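Local atomic coordinates of protein YiiM (PDB entry 1O65), a protein that is of unknown function but carries a MOSC domain and may, like its family, bind molybdenum and act as an oxidoreductase on nitrogenous compounds. Residues Gln127-Pro131 and Ala186-Trp191; Asp143-Gln149 and Phe229-Trp234; Gln149-Val154 and Ala190-Pro194. All coordinates share one frame; numbering follows the deposited sequence.

In the fold
The three contacts adjoin on the same side of the chain's centre. Contacts 1 and 3 both use helix 183-191 and share Ala-190 and Trp-191; their centres lie about 6 Å apart. Contacts 2 and 3 both use helix 144-151, meet in Gln-149 and have centres about 10 Å apart, against about 12 Å for contacts 1 and 2. Along the chain contact 3 is nested inside the loop closed by contact 2, whereas the segments of contacts 1 and 2 alternate. Together they join strand 121-128 and helix 144-151 of the MOSC region to the first helix of the C-terminal helical region and to helix 230-234.

Contact 1 of 3, residues Gln127-Pro131 and Ala186-Trp191; sequences QPRSP and AAAIAW
The carbonyl oxygen of Pro-128, whose ring packs on Ala-186 and Ala-187, accepts a hydrogen bond from Gln-127 NE2 at 3.1 Å, the donor lying nearly along the C=O axis. This is the end of strand 121-128 in the mixed sheet of the MOSC region, and the contact sets it against helix 183-191 of the YiiM-like three-helix region. Pro-128 CG reaches the methyl CB of Ala-186 at 3.7 Å. Beyond the strand, the chain passes the six-membered end of the Trp-191 indole. With CG of Trp-191 anti to its own carbonyl carbon (chi1 -53°), the indole extends from the helix toward Arg-129, Ser-130 and Pro-131. Two oxygens lie at its edge, near the ring plane: Arg-129 O is 3.4 Å from Trp-191 CH2, and Ser-130 OG lies beside CZ2. The Arg-129 guanidinium instead reaches Phe-96 O. Replacing Trp-191 with alanine would probably open a gap between the helix and Ser-130 to Pro-131, leaving the proline ring without its aromatic neighbour. Phe-229 and Trp-213 also meet the indole edge-to-face. Pro-131 CD approaches Trp-191 CH2, on the six-membered ring, obliquely at 3.9 Å.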
loop_
_atom_site.group_PDB
_atom_site.type_symbol
_atom_site.label_atom_id
_atom_site.label_comp_id
_atom_site.label_asym_id
_atom_site.label_seq_id
_atom_site.Cartn_x
_atom_site.Cartn_y
_atom_site.Cartn_z
ATOM N N GLN A 127 0.174 -5.739 2.363
ATOM C CA GLN A 127 -0.525 -5.040 3.442
ATOM C C GLN A 127 -0.981 -3.657 2.980
ATOM O O GLN A 127 -0.445 -3.108 2.011
ATOM C CB GLN A 127 0.423 -4.817 4.645
ATOM C CG GLN A 127 1.627 -3.938 4.292
ATOM C CD GLN A 127 2.408 -3.509 5.531
ATOM O OE1 GLN A 127 3.143 -4.269 6.158
ATOM N NE2 GLN A 127 2.204 -2.258 5.950
ATOM N N PRO A 128 -1.970 -3.117 3.679
ATOM C CA PRO A 128 -2.399 -1.732 3.415
ATOM C C PRO A 128 -1.266 -0.839 3.889
ATOM O O PRO A 128 -0.429 -1.342 4.656
ATOM C CB PRO A 128 -3.658 -1.560 4.222
ATOM C CG PRO A 128 -4.063 -2.910 4.701
ATOM C CD PRO A 128 -2.844 -3.793 4.643
ATOM N N ARG A 129 -1.038 0.318 3.297
ATOM C CA ARG A 129 0.021 1.212 3.759
ATOM C C ARG A 129 -0.447 1.868 5.068
ATOM O O ARG A 129 -1.601 2.292 5.193
ATOM C CB ARG A 129 0.370 2.236 2.688
ATOM C CG ARG A 129 1.524 3.198 3.040
ATOM C CD ARG A 129 0.954 4.465 3.696
ATOM N NE ARG A 129 1.951 5.538 3.714
ATOM C CZ ARG A 129 2.296 6.270 2.653
ATOM N NH1 ARG A 129 1.720 6.052 1.465
ATOM N NH2 ARG A 129 3.246 7.188 2.790
ATOM N N SER A 130 0.409 1.912 6.040
ATOM C CA SER A 130 0.220 2.465 7.364
ATOM C C SER A 130 0.588 3.939 7.489
ATOM O O SER A 130 1.758 4.260 7.691
ATOM C CB SER A 130 1.180 1.725 8.330
ATOM O OG SER A 130 0.518 0.810 9.145
ATOM N N PRO A 131 -0.380 4.835 7.530
ATOM C CA PRO A 131 -0.107 6.256 7.695
ATOM C C PRO A 131 0.799 6.506 8.897
ATOM O O PRO A 131 0.647 5.913 9.964
ATOM C CB PRO A 131 -1.460 6.898 7.891
ATOM C CG PRO A 131 -2.460 5.830 7.951
ATOM C CD PRO A 131 -1.824 4.544 7.539
ATOM N N ALA A 186 -8.878 -5.103 5.213
ATOM C CA ALA A 186 -7.734 -5.228 6.093
ATOM C C ALA A 186 -7.528 -3.906 6.849
ATOM O O ALA A 186 -7.326 -3.924 8.057
ATOM C CB ALA A 186 -6.477 -5.622 5.356
ATOM N N ALA A 187 -7.592 -2.787 6.103
ATOM C CA ALA A 187 -7.451 -1.500 6.723
ATOM C C ALA A 187 -8.525 -1.329 7.801
ATOM O O ALA A 187 -8.115 -0.991 8.920
ATOM C CB ALA A 187 -7.481 -0.329 5.742
ATOM N N ALA A 188 -9.764 -1.681 7.559
ATOM C CA ALA A 188 -10.847 -1.533 8.508
ATOM C C ALA A 188 -10.693 -2.430 9.732
ATOM O O ALA A 188 -11.023 -2.094 10.878
ATOM C CB ALA A 188 -12.208 -1.847 7.828
ATOM N N ILE A 189 -10.285 -3.654 9.495
ATOM C CA ILE A 189 -10.032 -4.609 10.557
ATOM C C ILE A 189 -8.907 -4.087 11.457
ATOM O O ILE A 189 -8.900 -4.310 12.669
ATOM C CB ILE A 189 -9.599 -5.987 9.986
ATOM C CG1 ILE A 189 -10.761 -6.637 9.237
ATOM C CG2 ILE A 189 -9.076 -6.850 11.121
ATOM C CD1 ILE A 189 -10.452 -7.911 8.482
ATOM N N ALA A 190 -7.891 -3.470 10.887
ATOM C CA ALA A 190 -6.791 -2.974 11.698
ATOM C C ALA A 190 -7.152 -1.709 12.467
ATOM O O ALA A 190 -6.742 -1.622 13.613
ATOM C CB ALA A 190 -5.560 -2.617 10.855
ATOM N N TRP A 191 -7.869 -0.776 11.818
ATOM C CA TRP A 191 -8.039 0.523 12.452
ATOM C C TRP A 191 -9.441 1.041 12.670
ATOM O O TRP A 191 -9.589 2.099 13.295
ATOM C CB TRP A 191 -7.299 1.557 11.563
ATOM C CG TRP A 191 -5.885 1.272 11.221
ATOM C CD1 TRP A 191 -4.877 0.983 12.105
ATOM C CD2 TRP A 191 -5.281 1.243 9.922
ATOM N NE1 TRP A 191 -3.710 0.802 11.426
ATOM C CE2 TRP A 191 -3.917 0.957 10.092
ATOM C CE3 TRP A 191 -5.760 1.478 8.627
ATOM C CZ2 TRP A 191 -3.005 0.849 9.024
ATOM C CZ3 TRP A 191 -4.857 1.375 7.580
ATOM C CH2 TRP A 191 -3.505 1.049 7.768
#

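Contact 2 of 3, residues Asp143-Gln149 and Phe229-Trp234; sequences DIAQLMQ and FSRRLW
Helices 144-151 and 230-234 bring Ala-145 and Leu-233 together, the short axes of residues 144-149 and 230-234 passing 9.3 Å apart with 111° between their directions. Leu-233 points into the middle of the interface: its CD2 lies 3.6 Å from Ala-145 O and also touches the Ala-145 methyl, while both branches meet the Gln-149 amide. That amide supplies the main polar link. Its OE1 takes two hydrogen bonds from the end of the Arg-232 guanidinium, one from NH2 at 3.0 Å and one from NH1 at 3.1 Å, with the oxygen in the guanidinium plane. Arg-232 NH1 also reaches Pro-131 O, so the arginine ties the loop before helix 134-138 to the same site. Gln-149 attains this position with CG anti to the backbone N (chi1 -170°) and the chain extended. Gln-146 bends at chi2, which presents OE1 to Trp-234 NE1 at 3.2 Å, a bond tilted from the indole plane; its NE2 goes to Asn-150 OD1. Further along that indole, CH2 rests obliquely against Asp-143 CB at 3.3 Å. The whole is a steeply crossed helix-helix packing, by which the short helix 230-234, last in the chain, lies against a helix of the MOSC region.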
loop_
_atom_site.group_PDB
_atom_site.type_symbol
_atom_site.label_atom_id
_atom_site.label_comp_id
_atom_site.label_asym_id
_atom_site.label_seq_id
_atom_site.Cartn_x
_atom_site.Cartn_y
_atom_site.Cartn_z
ATOM N N ASP A 143 -3.057 16.863 10.842
ATOM C CA ASP A 143 -3.694 15.577 11.043
ATOM C C ASP A 143 -3.891 14.757 9.779
ATOM O O ASP A 143 -4.816 13.939 9.756
ATOM C CB ASP A 143 -5.063 15.806 11.723
ATOM C CG ASP A 143 -5.997 16.611 10.833
ATOM O OD1 ASP A 143 -5.489 17.332 9.949
ATOM O OD2 ASP A 143 -7.232 16.523 11.005
ATOM N N ILE A 144 -3.038 14.885 8.767
ATOM C CA ILE A 144 -3.223 14.129 7.523
ATOM C C ILE A 144 -3.086 12.639 7.781
ATOM O O ILE A 144 -3.932 11.855 7.301
ATOM C CB ILE A 144 -2.342 14.618 6.383
ATOM C CG1 ILE A 144 -2.677 13.974 5.032
ATOM C CG2 ILE A 144 -0.855 14.364 6.653
ATOM C CD1 ILE A 144 -3.901 14.497 4.344
ATOM N N ALA A 145 -2.150 12.207 8.632
ATOM C CA ALA A 145 -2.040 10.761 8.900
ATOM C C ALA A 145 -3.320 10.234 9.537
ATOM O O ALA A 145 -3.840 9.168 9.151
ATOM C CB ALA A 145 -0.791 10.408 9.657
ATOM N N GLN A 146 -3.907 10.974 10.471
ATOM C CA GLN A 146 -5.182 10.533 11.059
ATOM C C GLN A 146 -6.233 10.457 9.957
ATOM O O GLN A 146 -6.978 9.493 9.810
ATOM C CB GLN A 146 -5.599 11.466 12.188
ATOM C CG GLN A 146 -6.880 11.057 12.907
ATOM C CD GLN A 146 -6.647 9.879 13.837
ATOM O OE1 GLN A 146 -5.951 10.034 14.851
ATOM N NE2 GLN A 146 -7.180 8.697 13.537
ATOM N N LEU A 147 -6.347 11.477 9.141
ATOM C CA LEU A 147 -7.284 11.545 8.026
ATOM C C LEU A 147 -7.107 10.346 7.107
ATOM O O LEU A 147 -8.087 9.647 6.856
ATOM C CB LEU A 147 -7.122 12.884 7.315
ATOM C CG LEU A 147 -8.139 13.992 7.490
ATOM C CD1 LEU A 147 -8.986 13.929 8.757
ATOM C CD2 LEU A 147 -7.403 15.350 7.469
ATOM N N MET A 148 -5.899 10.048 6.612
ATOM C CA MET A 148 -5.730 8.876 5.751
ATOM C C MET A 148 -6.263 7.609 6.414
ATOM O O MET A 148 -7.045 6.863 5.813
ATOM C CB MET A 148 -4.293 8.583 5.352
ATOM C CG MET A 148 -3.493 9.699 4.751
ATOM S SD MET A 148 -1.792 9.229 4.454
ATOM C CE MET A 148 -1.981 7.811 3.376
ATOM N N GLN A 149 -5.835 7.359 7.657
ATOM C CA GLN A 149 -6.294 6.154 8.361
ATOM C C GLN A 149 -7.812 6.108 8.528
ATOM O O GLN A 149 -8.430 5.042 8.295
ATOM C CB GLN A 149 -5.579 5.996 9.693
ATOM C CG GLN A 149 -5.841 4.634 10.353
ATOM C CD GLN A 149 -5.276 4.642 11.764
ATOM O OE1 GLN A 149 -4.076 4.494 11.967
ATOM N NE2 GLN A 149 -6.157 4.861 12.731
ATOM N N PHE A 229 -2.213 3.493 18.728
ATOM C CA PHE A 229 -1.846 4.121 17.463
ATOM C C PHE A 229 -1.284 5.541 17.631
ATOM O O PHE A 229 -0.794 6.093 16.632
ATOM C CB PHE A 229 -3.057 4.252 16.538
ATOM C CG PHE A 229 -3.913 3.059 16.300
ATOM C CD1 PHE A 229 -3.394 1.787 16.236
ATOM C CD2 PHE A 229 -5.280 3.216 16.077
ATOM C CE1 PHE A 229 -4.206 0.690 16.006
ATOM C CE2 PHE A 229 -6.096 2.126 15.830
ATOM C CZ PHE A 229 -5.572 0.858 15.794
ATOM N N SER A 230 -1.287 6.083 18.829
ATOM C CA SER A 230 -0.872 7.434 19.074
ATOM C C SER A 230 0.496 7.827 18.572
ATOM O O SER A 230 0.572 8.884 17.928
ATOM C CB SER A 230 -0.982 7.819 20.566
ATOM O OG SER A 230 -2.357 7.697 20.942
ATOM N N ARG A 231 1.542 7.070 18.871
ATOM C CA ARG A 231 2.863 7.475 18.407
ATOM C C ARG A 231 2.979 7.462 16.888
ATOM O O ARG A 231 3.553 8.383 16.312
ATOM C CB ARG A 231 3.961 6.616 19.041
ATOM C CG ARG A 231 4.076 6.825 20.537
ATOM C CD ARG A 231 4.540 8.216 20.897
ATOM N NE ARG A 231 4.987 8.336 22.271
ATOM C CZ ARG A 231 4.331 7.982 23.370
ATOM N NH1 ARG A 231 3.112 7.447 23.330
ATOM N NH2 ARG A 231 4.913 8.145 24.563
ATOM N N ARG A 232 2.483 6.397 16.262
ATOM C CA ARG A 232 2.591 6.292 14.796
ATOM C C ARG A 232 1.888 7.445 14.111
ATOM O O ARG A 232 2.506 8.142 13.323
ATOM C CB ARG A 232 2.046 4.942 14.320
ATOM C CG ARG A 232 1.915 4.804 12.811
ATOM C CD ARG A 232 1.545 3.344 12.469
ATOM N NE ARG A 232 0.333 2.926 13.205
ATOM C CZ ARG A 232 -0.881 3.256 12.750
ATOM N NH1 ARG A 232 -1.003 3.958 11.630
ATOM N NH2 ARG A 232 -1.978 2.906 13.410
ATOM N N LEU A 233 0.649 7.740 14.467
ATOM C CA LEU A 233 -0.129 8.777 13.820
ATOM C C LEU A 233 0.283 10.198 14.162
ATOM O O LEU A 233 0.117 11.104 13.332
ATOM C CB LEU A 233 -1.618 8.617 14.200
ATOM C CG LEU A 233 -2.315 7.384 13.605
ATOM C CD1 LEU A 233 -3.602 7.080 14.335
ATOM C CD2 LEU A 233 -2.538 7.584 12.115
ATOM N N TRP A 234 0.713 10.431 15.402
ATOM C CA TRP A 234 1.060 11.750 15.886
ATOM C C TRP A 234 2.493 11.972 16.305
ATOM O O TRP A 234 2.887 13.109 16.593
ATOM C CB TRP A 234 0.113 12.101 17.057
ATOM C CG TRP A 234 -1.324 12.104 16.628
ATOM C CD1 TRP A 234 -2.234 11.112 16.823
ATOM C CD2 TRP A 234 -2.021 13.146 15.933
ATOM N NE1 TRP A 234 -3.454 11.457 16.295
ATOM C CE2 TRP A 234 -3.344 12.702 15.729
ATOM C CE3 TRP A 234 -1.657 14.418 15.472
ATOM C CZ2 TRP A 234 -4.307 13.480 15.091
ATOM C CZ3 TRP A 234 -2.617 15.180 14.828
ATOM C CH2 TRP A 234 -3.927 14.709 14.669
#

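Contact 3 of 3, residues Gln149-Val154 and Ala190-Pro194; sequences QNTGKV and AWHMP
His-192 and Gln-149 make the direct hydrogen bond between the two segments: His-192 NE2 donates to the backbone O of Gln-149 at 2.7 Å, with an N-H...O angle of 166°. The donor lies in the carbonyl plane, and the oxygen sits close to the imidazole plane, at the ring edge. The same oxygen takes a second, weak bond from Gly-152 N. Carbonyls near the last turn of a helix lack their usual partners, and the imidazole N-H serves one of them; it would also be likely to offset some of the negative potential at that helix end.

Stacking comes next. The Gln-149 side chain lies over one face of the Trp-191 indole, its amide plane only 10° from the ring plane. CG sits over the fused part, 3.5 Å from Trp-191 CD2, and CD is equally near Trp-191 CG. Ala-190 CB covers the opposite face toward the rim, which leaves the indole between a methyl and an amide. The amide, held at OE1 by Arg-232, is probably kept from turning off the indole face.

After helix 144-151, Gly-152 is the first residue to leave helical backbone angles, with positive phi (85°), and an inverse gamma turn centred on Lys-153 then leads the chain toward strand 156-160. From this turn Val-154 CG1 approaches Trp-191 CZ3 obliquely, at 4.1 Å, as an apolar contact.

One water also bridges the segments: it accepts from Gln-149 NE2 at 3.3 Å and donates to Asn-150 OD1 at 2.8 Å, an oxygen also bonded to Gln-146 NE2; its third bond, to Trp-191 O, is weak.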
loop_
_atom_site.group_PDB
_atom_site.type_symbol
_atom_site.label_atom_id
_atom_site.label_comp_id
_atom_site.label_asym_id
_atom_site.label_seq_id
_atom_site.Cartn_x
_atom_site.Cartn_y
_atom_site.Cartn_z
ATOM N N GLN A 149 -5.835 7.359 7.657
ATOM C CA GLN A 149 -6.294 6.154 8.361
ATOM C C GLN A 149 -7.812 6.108 8.528
ATOM O O GLN A 149 -8.430 5.042 8.295
ATOM C CB GLN A 149 -5.579 5.996 9.693
ATOM C CG GLN A 149 -5.841 4.634 10.353
ATOM C CD GLN A 149 -5.276 4.642 11.764
ATOM O OE1 GLN A 149 -4.076 4.494 11.967
ATOM N NE2 GLN A 149 -6.157 4.861 12.731
ATOM N N ASN A 150 -8.426 7.216 8.891
ATOM C CA ASN A 150 -9.870 7.281 9.058
ATOM C C ASN A 150 -10.658 7.038 7.772
ATOM O O ASN A 150 -11.661 6.345 7.757
ATOM C CB ASN A 150 -10.286 8.642 9.632
ATOM C CG ASN A 150 -9.968 8.864 11.087
ATOM O OD1 ASN A 150 -9.496 7.986 11.810
ATOM N ND2 ASN A 150 -10.208 10.091 11.570
ATOM N N THR A 151 -10.194 7.540 6.629
ATOM C CA THR A 151 -10.949 7.373 5.382
ATOM C C THR A 151 -10.616 6.059 4.700
ATOM O O THR A 151 -11.292 5.569 3.809
ATOM C CB THR A 151 -10.612 8.534 4.429
ATOM O OG1 THR A 151 -9.181 8.519 4.175
ATOM C CG2 THR A 151 -11.061 9.847 5.040
ATOM N N GLY A 152 -9.471 5.495 5.112
ATOM C CA GLY A 152 -9.034 4.227 4.503
ATOM C C GLY A 152 -8.274 4.504 3.219
ATOM O O GLY A 152 -7.861 3.558 2.542
ATOM N N LYS A 153 -8.027 5.768 2.890
ATOM C CA LYS A 153 -7.327 6.133 1.658
ATOM C C LYS A 153 -5.826 6.049 1.904
ATOM O O LYS A 153 -5.139 7.068 1.934
ATOM C CB LYS A 153 -7.739 7.545 1.221
ATOM C CG LYS A 153 -9.257 7.662 1.027
ATOM C CD LYS A 153 -9.629 9.095 0.635
ATOM C CE LYS A 153 -11.112 9.374 0.815
ATOM N NZ LYS A 153 -11.931 8.757 -0.266
ATOM N N VAL A 154 -5.326 4.803 1.974
ATOM C CA VAL A 154 -3.927 4.622 2.369
ATOM C C VAL A 154 -3.058 3.996 1.310
ATOM O O VAL A 154 -1.838 4.225 1.318
ATOM C CB VAL A 154 -3.876 3.775 3.654
ATOM C CG1 VAL A 154 -4.701 4.407 4.765
ATOM C CG2 VAL A 154 -4.390 2.348 3.376
ATOM N N ALA A 190 -7.891 -3.470 10.887
ATOM C CA ALA A 190 -6.791 -2.974 11.698
ATOM C C ALA A 190 -7.152 -1.709 12.467
ATOM O O ALA A 190 -6.742 -1.622 13.613
ATOM C CB ALA A 190 -5.560 -2.617 10.855
ATOM N N TRP A 191 -7.869 -0.776 11.818
ATOM C CA TRP A 191 -8.039 0.523 12.452
ATOM C C TRP A 191 -9.441 1.041 12.670
ATOM O O TRP A 191 -9.589 2.099 13.295
ATOM C CB TRP A 191 -7.299 1.557 11.563
ATOM C CG TRP A 191 -5.885 1.272 11.221
ATOM C CD1 TRP A 191 -4.877 0.983 12.105
ATOM C CD2 TRP A 191 -5.281 1.243 9.922
ATOM N NE1 TRP A 191 -3.710 0.802 11.426
ATOM C CE2 TRP A 191 -3.917 0.957 10.092
ATOM C CE3 TRP A 191 -5.760 1.478 8.627
ATOM C CZ2 TRP A 191 -3.005 0.849 9.024
ATOM C CZ3 TRP A 191 -4.857 1.375 7.580
ATOM C CH2 TRP A 191 -3.505 1.049 7.768
ATOM N N HIS A 192 -10.496 0.435 12.125
ATOM C CA HIS A 192 -11.827 0.997 12.310
ATOM C C HIS A 192 -12.721 0.195 13.231
ATOM O O HIS A 192 -13.545 0.774 13.942
ATOM C CB HIS A 192 -12.546 1.136 10.941
ATOM C CG HIS A 192 -11.851 2.010 9.948
ATOM N ND1 HIS A 192 -12.129 1.966 8.609
ATOM C CD2 HIS A 192 -10.861 2.923 10.068
ATOM C CE1 HIS A 192 -11.381 2.825 7.945
ATOM N NE2 HIS A 192 -10.582 3.431 8.825
ATOM N N MET A 193 -12.658 -1.136 13.205
ATOM C CA MET A 193 -13.551 -1.910 14.045
ATOM C C MET A 193 -13.020 -2.198 15.434
ATOM O O MET A 193 -11.821 -2.139 15.718
ATOM C CB MET A 193 -13.981 -3.209 13.391
ATOM C CG MET A 193 -13.024 -3.932 12.494
ATOM S SD MET A 193 -13.284 -5.734 12.517
ATOM C CE MET A 193 -12.292 -6.179 13.928
ATOM N N PRO A 194 -13.971 -2.464 16.336
ATOM C CA PRO A 194 -13.599 -2.824 17.696
ATOM C C PRO A 194 -13.033 -4.243 17.705
ATOM O O PRO A 194 -13.218 -4.997 16.759
ATOM C CB PRO A 194 -14.879 -2.731 18.508
ATOM C CG PRO A 194 -15.970 -2.471 17.543
ATOM C CD PRO A 194 -15.354 -1.926 16.276
HETATM O O HOH W 1 -9.336 5.187 12.050
#